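PDB 2PSB: YerB protein, which is a putative membrane lipoprotein of the DUF3048 family, of unknown function, that interacts with PcrA. Local coordinates for residues A227-F232 with P287-K292; I233-H238 with G254-L259; I266-K271 with P279-K284. All blocks are in the same frame, centred on the assembly; numbering follows the deposited sequence.

Interactions 1 and 2 follow one another along strand 230-240: its beginning meets the loop 287-292, and further on it pairs with strand 255-261. That strand pairs in turn with strand 264-273, which forms, with strand 276-281, the hairpin of interaction 3. Interaction 1 is the buried contact, joined by a shared carbonyl oxygen and by aromatic and apolar packing. Interactions 2 and 3 are partly buried, and both combine antiparallel backbone bonds, well aligned in interaction 2 and distorted in interaction 3, with charged side chains at the surface. The three meet in an apolar cluster where Phe232 touches Pro279 and Trp270, while Phe288 lies against Leu259 and Pro279. Trp270 also bonds to Glu235 O, tying interaction 3 to interaction 2.

Interaction 1. Residues A227-F232 with P287-K292; sequences AMQNIF and PFVPGK
Phe232 and Phe288 set their side chains at about a right angle where the loop 287-292 passes the start of strand 230-240 in the DUF3048 C-terminal region. The loop leads from the short strand 284-285 into strand 293-298, which pairs in parallel with strand 230-240. CD2 of Phe232 comes to the edge of the Phe288 ring, near its plane, 4.0 Å from CZ. CG of Phe232 is anti to its backbone N (chi1 -173°), on a CB that points toward the loop. Pro279 also packs on this ring, and large flat side chains suit the buried apolar spot. Asn230 turns its amide toward the backbone of Val289, its CG 3.7 Å from Val289 N, a polar group among peptide atoms. Val289 contributes its CG1 branch, 4.0 Å from Gln229 CB. At the backbone angles of Gly291 a CB would jam against the carbonyl O of Pro290. Lys292 packs CB 3.6 Å from Ala227 O, while its ammonium leads away to a salt bridge with Asp53. Lys292 O receives two N-H groups: a fairly straight bond from Gln229 N at 2.6 Å (158° at the hydrogen) and a weak, more bent one from Asn230 N at 3.2 Å.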
loop_
_atom_site.group_PDB
_atom_site.type_symbol
_atom_site.label_atom_id
_atom_site.label_comp_id
_atom_site.label_asym_id
_atom_site.label_seq_id
_atom_site.Cartn_x
_atom_site.Cartn_y
_atom_site.Cartn_z
ATOM N N ALA A 227 -1.198 -3.272 12.702
ATOM C CA ALA A 227 -1.642 -2.049 13.353
ATOM C C ALA A 227 -1.053 -0.824 12.669
ATOM O O ALA A 227 0.120 -0.804 12.307
ATOM C CB ALA A 227 -1.256 -2.070 14.839
HETATM N N MSE A 228 -1.882 0.189 12.471
HETATM C CA MSE A 228 -1.421 1.411 11.840
HETATM C C MSE A 228 -1.922 2.608 12.653
HETATM O O MSE A 228 -2.809 2.463 13.503
HETATM C CB MSE A 228 -1.883 1.474 10.377
HETATM C CG MSE A 228 -3.379 1.607 10.128
HETATM SE SE MSE A 228 -4.478 -0.010 10.081
HETATM C CE MSE A 228 -3.165 -1.375 9.674
ATOM N N GLN A 229 -1.331 3.775 12.422
ATOM C CA GLN A 229 -1.707 4.967 13.166
ATOM C C GLN A 229 -2.415 6.036 12.348
ATOM O O GLN A 229 -2.765 7.079 12.882
ATOM C CB GLN A 229 -0.470 5.564 13.844
ATOM C CG GLN A 229 -0.013 4.811 15.092
ATOM C CD GLN A 229 0.655 3.478 14.786
ATOM O OE1 GLN A 229 0.781 2.621 15.667
ATOM N NE2 GLN A 229 1.088 3.295 13.546
ATOM N N ASN A 230 -2.615 5.773 11.058
ATOM C CA ASN A 230 -3.304 6.713 10.171
ATOM C C ASN A 230 -4.129 5.986 9.111
ATOM O O ASN A 230 -3.653 5.031 8.492
ATOM C CB ASN A 230 -2.313 7.644 9.432
ATOM C CG ASN A 230 -1.248 8.239 10.347
ATOM O OD1 ASN A 230 -0.292 7.567 10.720
ATOM N ND2 ASN A 230 -1.412 9.503 10.704
ATOM N N ILE A 231 -5.370 6.423 8.917
ATOM C CA ILE A 231 -6.221 5.851 7.889
ATOM C C ILE A 231 -6.523 7.047 6.981
ATOM O O ILE A 231 -7.142 8.039 7.402
ATOM C CB ILE A 231 -7.566 5.287 8.415
ATOM C CG1 ILE A 231 -7.371 4.443 9.685
ATOM C CG2 ILE A 231 -8.208 4.455 7.309
ATOM C CD1 ILE A 231 -6.464 3.234 9.544
ATOM N N PHE A 232 -6.084 6.940 5.735
ATOM C CA PHE A 232 -6.244 7.996 4.764
ATOM C C PHE A 232 -7.099 7.521 3.592
ATOM O O PHE A 232 -6.620 6.778 2.725
ATOM C CB PHE A 232 -4.854 8.420 4.291
ATOM C CG PHE A 232 -4.848 9.618 3.390
ATOM C CD1 PHE A 232 -5.937 10.490 3.343
ATOM C CD2 PHE A 232 -3.724 9.907 2.620
ATOM C CE1 PHE A 232 -5.901 11.621 2.542
ATOM C CE2 PHE A 232 -3.683 11.041 1.815
ATOM C CZ PHE A 232 -4.777 11.901 1.780
ATOM N N PRO A 287 -0.529 16.860 8.714
ATOM C CA PRO A 287 0.539 15.900 9.016
ATOM C C PRO A 287 -0.006 14.525 9.438
ATOM O O PRO A 287 -1.195 14.381 9.720
ATOM C CB PRO A 287 1.295 16.587 10.148
ATOM C CG PRO A 287 0.194 17.235 10.907
ATOM C CD PRO A 287 -0.670 17.845 9.803
ATOM N N PHE A 288 0.873 13.527 9.471
ATOM C CA PHE A 288 0.501 12.175 9.897
ATOM C C PHE A 288 1.079 11.952 11.286
ATOM O O PHE A 288 2.063 12.597 11.674
ATOM C CB PHE A 288 1.102 11.081 8.998
ATOM C CG PHE A 288 0.495 10.984 7.628
ATOM C CD1 PHE A 288 -0.878 11.124 7.431
ATOM C CD2 PHE A 288 1.301 10.706 6.528
ATOM C CE1 PHE A 288 -1.435 10.984 6.146
ATOM C CE2 PHE A 288 0.755 10.563 5.245
ATOM C CZ PHE A 288 -0.613 10.701 5.054
ATOM N N VAL A 289 0.462 11.029 12.021
ATOM C CA VAL A 289 0.910 10.638 13.354
ATOM C C VAL A 289 2.057 9.652 13.134
ATOM O O VAL A 289 1.950 8.755 12.308
ATOM C CB VAL A 289 -0.213 9.882 14.125
ATOM C CG1 VAL A 289 0.380 9.143 15.319
ATOM C CG2 VAL A 289 -1.306 10.853 14.575
ATOM N N PRO A 290 3.162 9.788 13.879
ATOM C CA PRO A 290 4.259 8.832 13.664
ATOM C C PRO A 290 3.777 7.369 13.706
ATOM O O PRO A 290 3.019 6.982 14.592
ATOM C CB PRO A 290 5.226 9.153 14.801
ATOM C CG PRO A 290 5.002 10.612 15.044
ATOM C CD PRO A 290 3.496 10.757 14.941
ATOM N N GLY A 291 4.203 6.563 12.735
ATOM C CA GLY A 291 3.794 5.167 12.709
ATOM C C GLY A 291 3.359 4.681 11.338
ATOM O O GLY A 291 3.680 5.292 10.321
ATOM N N LYS A 292 2.638 3.569 11.308
ATOM C CA LYS A 292 2.166 3.018 10.053
ATOM C C LYS A 292 0.929 3.737 9.521
ATOM O O LYS A 292 0.068 4.196 10.291
ATOM C CB LYS A 292 1.866 1.526 10.206
ATOM C CG LYS A 292 3.074 0.604 10.017
ATOM C CD LYS A 292 4.075 0.697 11.148
ATOM C CE LYS A 292 5.170 -0.379 11.032
ATOM N NZ LYS A 292 6.178 -0.138 9.942
#

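Interaction 2. Residues I233-H238 with G254-L259; sequences IVEASH and GGKGLL
Ile233 and Leu258 face each other as a hydrogen-bonded pair of an antiparallel ladder, and this end of the contact is the tight one. Ile233 N reaches Leu258 O at 2.8 Å and Leu258 N returns to Ile233 O at 2.9 Å, both donors in the plane of the carbonyl they meet. Their CB atoms stand 4.2 Å apart on one face, where Leu301 and Ala304 pack on both residues; branched apolar side chains fit such a covered face. Gly257 lets the strands come close: its CA is 3.1 Å from Ile233 O, and a CB there would collide with that oxygen. Toward the solvent side the ladder continues with a bond from Glu235 N to Lys256 O (3.0 Å), but the pairing then opens and a water enters, donating to Glu235 O and OE1 and accepting from Lys256 N. Glu235 and Lys256 lie side by side, pointing the same way. Glu235 OE1 lies alongside the Lys256 methylenes, 3.2 Å from CD, yet NZ makes its long, weak ion pair with Asp269. The carboxylate is held instead by Leu301 N, at OE2, and the water; the nearby Asp300 OD2 may favour protonation of one of the two acids.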
loop_
_atom_site.group_PDB
_atom_site.type_symbol
_atom_site.label_atom_id
_atom_site.label_comp_id
_atom_site.label_asym_id
_atom_site.label_seq_id
_atom_site.Cartn_x
_atom_site.Cartn_y
_atom_site.Cartn_z
ATOM N N ILE A 233 -8.360 7.947 3.576
ATOM C CA ILE A 233 -9.285 7.556 2.520
ATOM C C ILE A 233 -9.231 8.614 1.439
ATOM O O ILE A 233 -9.528 9.776 1.688
ATOM C CB ILE A 233 -10.732 7.405 3.087
ATOM C CG1 ILE A 233 -10.715 6.363 4.211
ATOM C CG2 ILE A 233 -11.716 6.991 1.976
ATOM C CD1 ILE A 233 -12.010 6.231 4.974
ATOM N N VAL A 234 -8.827 8.201 0.240
ATOM C CA VAL A 234 -8.691 9.111 -0.888
ATOM C C VAL A 234 -9.697 8.861 -2.015
ATOM O O VAL A 234 -9.874 7.729 -2.457
ATOM C CB VAL A 234 -7.241 9.034 -1.434
ATOM C CG1 VAL A 234 -7.114 9.755 -2.759
ATOM C CG2 VAL A 234 -6.285 9.652 -0.416
ATOM N N GLU A 235 -10.357 9.929 -2.468
ATOM C CA GLU A 235 -11.339 9.829 -3.548
ATOM C C GLU A 235 -10.705 10.223 -4.864
ATOM O O GLU A 235 -10.365 11.380 -5.078
ATOM C CB GLU A 235 -12.541 10.739 -3.292
ATOM C CG GLU A 235 -13.653 10.568 -4.331
ATOM C CD GLU A 235 -14.908 11.364 -4.003
ATOM O OE1 GLU A 235 -14.886 12.611 -4.119
ATOM O OE2 GLU A 235 -15.921 10.741 -3.618
ATOM N N ALA A 236 -10.570 9.253 -5.756
ATOM C CA ALA A 236 -9.947 9.485 -7.051
ATOM C C ALA A 236 -10.822 8.961 -8.182
ATOM O O ALA A 236 -11.466 7.922 -8.046
ATOM C CB ALA A 236 -8.584 8.804 -7.083
ATOM N N SER A 237 -10.824 9.681 -9.303
ATOM C CA SER A 237 -11.624 9.293 -10.455
ATOM C C SER A 237 -11.143 8.006 -11.095
ATOM O O SER A 237 -9.987 7.894 -11.509
ATOM C CB SER A 237 -11.611 10.389 -11.515
ATOM O OG SER A 237 -12.049 11.617 -10.977
ATOM N N HIS A 238 -12.045 7.034 -11.162
ATOM C CA HIS A 238 -11.764 5.756 -11.786
ATOM C C HIS A 238 -12.388 5.879 -13.172
ATOM O O HIS A 238 -13.543 6.290 -13.297
ATOM C CB HIS A 238 -12.420 4.621 -10.995
ATOM C CG HIS A 238 -11.764 4.344 -9.678
ATOM N ND1 HIS A 238 -11.441 5.340 -8.779
ATOM C CD2 HIS A 238 -11.362 3.182 -9.108
ATOM C CE1 HIS A 238 -10.866 4.807 -7.719
ATOM N NE2 HIS A 238 -10.804 3.497 -7.892
ATOM N N GLY A 254 -6.213 15.693 -8.066
ATOM C CA GLY A 254 -6.497 16.093 -6.697
ATOM C C GLY A 254 -7.956 15.807 -6.397
ATOM O O GLY A 254 -8.697 15.369 -7.273
ATOM N N GLY A 255 -8.385 16.049 -5.167
ATOM C CA GLY A 255 -9.770 15.784 -4.828
ATOM C C GLY A 255 -10.008 15.782 -3.337
ATOM O O GLY A 255 -9.260 16.400 -2.588
ATOM N N LYS A 256 -11.039 15.078 -2.893
ATOM C CA LYS A 256 -11.359 15.042 -1.472
ATOM C C LYS A 256 -11.023 13.731 -0.774
ATOM O O LYS A 256 -10.763 12.715 -1.419
ATOM C CB LYS A 256 -12.840 15.362 -1.279
ATOM C CG LYS A 256 -13.761 14.575 -2.188
ATOM C CD LYS A 256 -15.189 15.112 -2.117
ATOM C CE LYS A 256 -15.294 16.534 -2.657
ATOM N NZ LYS A 256 -14.418 17.512 -1.940
ATOM N N GLY A 257 -11.038 13.766 0.555
ATOM C CA GLY A 257 -10.731 12.577 1.320
ATOM C C GLY A 257 -10.979 12.738 2.801
ATOM O O GLY A 257 -11.354 13.808 3.262
ATOM N N LEU A 258 -10.761 11.654 3.538
ATOM C CA LEU A 258 -10.949 11.601 4.980
ATOM C C LEU A 258 -9.678 11.116 5.651
ATOM O O LEU A 258 -9.014 10.211 5.162
ATOM C CB LEU A 258 -12.088 10.638 5.321
ATOM C CG LEU A 258 -13.546 11.079 5.167
ATOM C CD1 LEU A 258 -13.695 12.264 4.218
ATOM C CD2 LEU A 258 -14.327 9.895 4.688
ATOM N N LEU A 259 -9.358 11.700 6.794
ATOM C CA LEU A 259 -8.166 11.318 7.527
ATOM C C LEU A 259 -8.529 10.943 8.958
ATOM O O LEU A 259 -9.082 11.757 9.696
ATOM C CB LEU A 259 -7.169 12.476 7.518
ATOM C CG LEU A 259 -5.809 12.218 8.170
ATOM C CD1 LEU A 259 -5.062 11.062 7.448
ATOM C CD2 LEU A 259 -4.999 13.501 8.108
HETATM O O HOH W 1 -12.216 13.427 -5.479
#

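Interaction 3. Residues I266-K271 with P279-K284; sequences IETDWK and PVKDGK
Asp269 and Val280 form a hydrogen-bonded antiparallel pair, although the short strand segments around them are twisted to 122° between their directions. Asp269 N bonds to Val280 O at 3.3 Å, and Val280 N answers to Asp269 O at 3.1 Å from well above the carbonyl plane (60° out of it). The same Asp269 oxygen takes a CA-H...O contact from Pro279 CA at 3.4 Å. Trp270 and Pro279 make the next pair, a non-hydrogen-bonded place, where the ladder asks no N-H of Pro279 toward strand 264-273. On this face both side chains join Phe232, and the indole NE1 of Trp270 bonds to Glu235 O, so a wide ring with one donor is well suited to the position. On the other face, Val280 sends CG2 across Lys271 at about a right angle, 4.1 Å from its CG; the branched valine thus packs on a methylene of an exposed lysine.

The motif is a beta hairpin, strand 264-273 with strand 276-281, and the second strand at once turns back: Lys281 and Lys284 exchange backbone bonds round Asp282 and Gly283, whose phi and psi angles fit a type I' turn.

Thr268, buried beside Leu286, holds OG1 3.0 Å from Val280 O. Lys281 begins with CG anti to its backbone N (chi1 -157°) and lays its methylenes over Glu267 O, with CG 3.7 Å away. Its NZ ends in a weak salt bridge, 3.4 Å from Asp269 OD2. An alanine in place of Lys281 would probably leave Asp269 OD2 without this positive mate and uncover Glu267 O. The other carboxylate oxygen of Asp269, OD1, has a long, weak ion pair with Lys256.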
loop_
_atom_site.group_PDB
_atom_site.type_symbol
_atom_site.label_atom_id
_atom_site.label_comp_id
_atom_site.label_asym_id
_atom_site.label_seq_id
_atom_site.Cartn_x
_atom_site.Cartn_y
_atom_site.Cartn_z
ATOM N N ILE A 266 -11.126 13.668 10.099
ATOM C CA ILE A 266 -10.894 14.991 9.537
ATOM C C ILE A 266 -11.313 14.982 8.088
ATOM O O ILE A 266 -10.856 14.142 7.313
ATOM C CB ILE A 266 -9.401 15.375 9.584
ATOM C CG1 ILE A 266 -8.888 15.324 11.020
ATOM C CG2 ILE A 266 -9.201 16.759 8.992
ATOM C CD1 ILE A 266 -7.391 15.531 11.139
ATOM N N GLU A 267 -12.195 15.902 7.719
ATOM C CA GLU A 267 -12.622 15.981 6.332
ATOM C C GLU A 267 -11.505 16.707 5.611
ATOM O O GLU A 267 -10.998 17.713 6.098
ATOM C CB GLU A 267 -13.931 16.758 6.199
ATOM C CG GLU A 267 -15.154 15.877 6.027
ATOM C CD GLU A 267 -16.377 16.666 5.587
ATOM O OE1 GLU A 267 -17.003 17.334 6.444
ATOM O OE2 GLU A 267 -16.698 16.626 4.377
ATOM N N THR A 268 -11.105 16.209 4.453
ATOM C CA THR A 268 -10.014 16.869 3.761
ATOM C C THR A 268 -10.045 16.714 2.258
ATOM O O THR A 268 -10.945 16.098 1.692
ATOM C CB THR A 268 -8.654 16.342 4.271
ATOM O OG1 THR A 268 -7.600 17.152 3.738
ATOM C CG2 THR A 268 -8.437 14.907 3.831
ATOM N N ASP A 269 -9.049 17.321 1.627
ATOM C CA ASP A 269 -8.856 17.244 0.193
ATOM C C ASP A 269 -7.498 16.582 0.073
ATOM O O ASP A 269 -6.926 16.137 1.069
ATOM C CB ASP A 269 -8.805 18.640 -0.434
ATOM C CG ASP A 269 -10.157 19.328 -0.434
ATOM O OD1 ASP A 269 -11.070 18.838 -1.130
ATOM O OD2 ASP A 269 -10.302 20.349 0.265
ATOM N N TRP A 270 -6.993 16.508 -1.148
ATOM C CA TRP A 270 -5.685 15.923 -1.397
ATOM C C TRP A 270 -5.171 16.386 -2.751
ATOM O O TRP A 270 -5.930 16.510 -3.714
ATOM C CB TRP A 270 -5.741 14.390 -1.361
ATOM C CG TRP A 270 -6.564 13.771 -2.451
ATOM C CD1 TRP A 270 -7.882 13.417 -2.385
ATOM C CD2 TRP A 270 -6.136 13.474 -3.786
ATOM N NE1 TRP A 270 -8.301 12.925 -3.595
ATOM C CE2 TRP A 270 -7.251 12.952 -4.475
ATOM C CE3 TRP A 270 -4.920 13.604 -4.471
ATOM C CZ2 TRP A 270 -7.187 12.557 -5.818
ATOM C CZ3 TRP A 270 -4.858 13.209 -5.808
ATOM C CH2 TRP A 270 -5.984 12.698 -6.465
ATOM N N LYS A 271 -3.878 16.668 -2.802
ATOM C CA LYS A 271 -3.236 17.092 -4.031
ATOM C C LYS A 271 -2.050 16.161 -4.204
ATOM O O LYS A 271 -1.618 15.506 -3.246
ATOM C CB LYS A 271 -2.700 18.522 -3.921
ATOM C CG LYS A 271 -3.727 19.649 -3.937
ATOM C CD LYS A 271 -3.006 20.996 -3.780
ATOM C CE LYS A 271 -3.970 22.171 -3.563
ATOM N NZ LYS A 271 -4.789 22.501 -4.762
ATOM N N PRO A 279 -2.582 14.975 1.841
ATOM C CA PRO A 279 -3.846 15.479 2.395
ATOM C C PRO A 279 -3.640 16.968 2.703
ATOM O O PRO A 279 -2.665 17.340 3.356
ATOM C CB PRO A 279 -4.030 14.642 3.658
ATOM C CG PRO A 279 -2.587 14.397 4.103
ATOM C CD PRO A 279 -1.881 14.103 2.804
ATOM N N VAL A 280 -4.530 17.821 2.211
ATOM C CA VAL A 280 -4.384 19.251 2.451
ATOM C C VAL A 280 -5.712 19.868 2.850
ATOM O O VAL A 280 -6.744 19.569 2.260
ATOM C CB VAL A 280 -3.853 19.987 1.202
ATOM C CG1 VAL A 280 -2.476 19.438 0.819
ATOM C CG2 VAL A 280 -4.822 19.821 0.053
ATOM N N LYS A 281 -5.680 20.729 3.855
ATOM C CA LYS A 281 -6.891 21.370 4.317
ATOM C C LYS A 281 -6.636 22.811 4.722
ATOM O O LYS A 281 -5.714 23.104 5.480
ATOM C CB LYS A 281 -7.491 20.578 5.486
ATOM C CG LYS A 281 -8.987 20.831 5.678
ATOM C CD LYS A 281 -9.708 20.770 4.330
ATOM C CE LYS A 281 -11.187 21.097 4.449
ATOM N NZ LYS A 281 -11.799 21.372 3.120
ATOM N N ASP A 282 -7.474 23.698 4.195
ATOM C CA ASP A 282 -7.406 25.131 4.451
ATOM C C ASP A 282 -6.090 25.707 3.992
ATOM O O ASP A 282 -5.512 26.572 4.639
ATOM C CB ASP A 282 -7.621 25.433 5.935
ATOM C CG ASP A 282 -8.920 24.860 6.458
ATOM O OD1 ASP A 282 -9.889 24.762 5.674
ATOM O OD2 ASP A 282 -8.971 24.507 7.655
ATOM N N GLY A 283 -5.607 25.207 2.865
ATOM C CA GLY A 283 -4.363 25.716 2.331
ATOM C C GLY A 283 -3.092 25.183 2.959
ATOM O O GLY A 283 -2.017 25.755 2.763
ATOM N N LYS A 284 -3.196 24.099 3.719
ATOM C CA LYS A 284 -2.007 23.515 4.325
ATOM C C LYS A 284 -2.041 22.000 4.361
ATOM O O LYS A 284 -3.104 21.383 4.349
ATOM C CB LYS A 284 -1.791 24.056 5.738
ATOM C CG LYS A 284 -3.024 24.033 6.615
ATOM C CD LYS A 284 -2.722 24.586 8.000
ATOM C CE LYS A 284 -2.103 25.979 7.938
ATOM N NZ LYS A 284 -1.848 26.522 9.306
#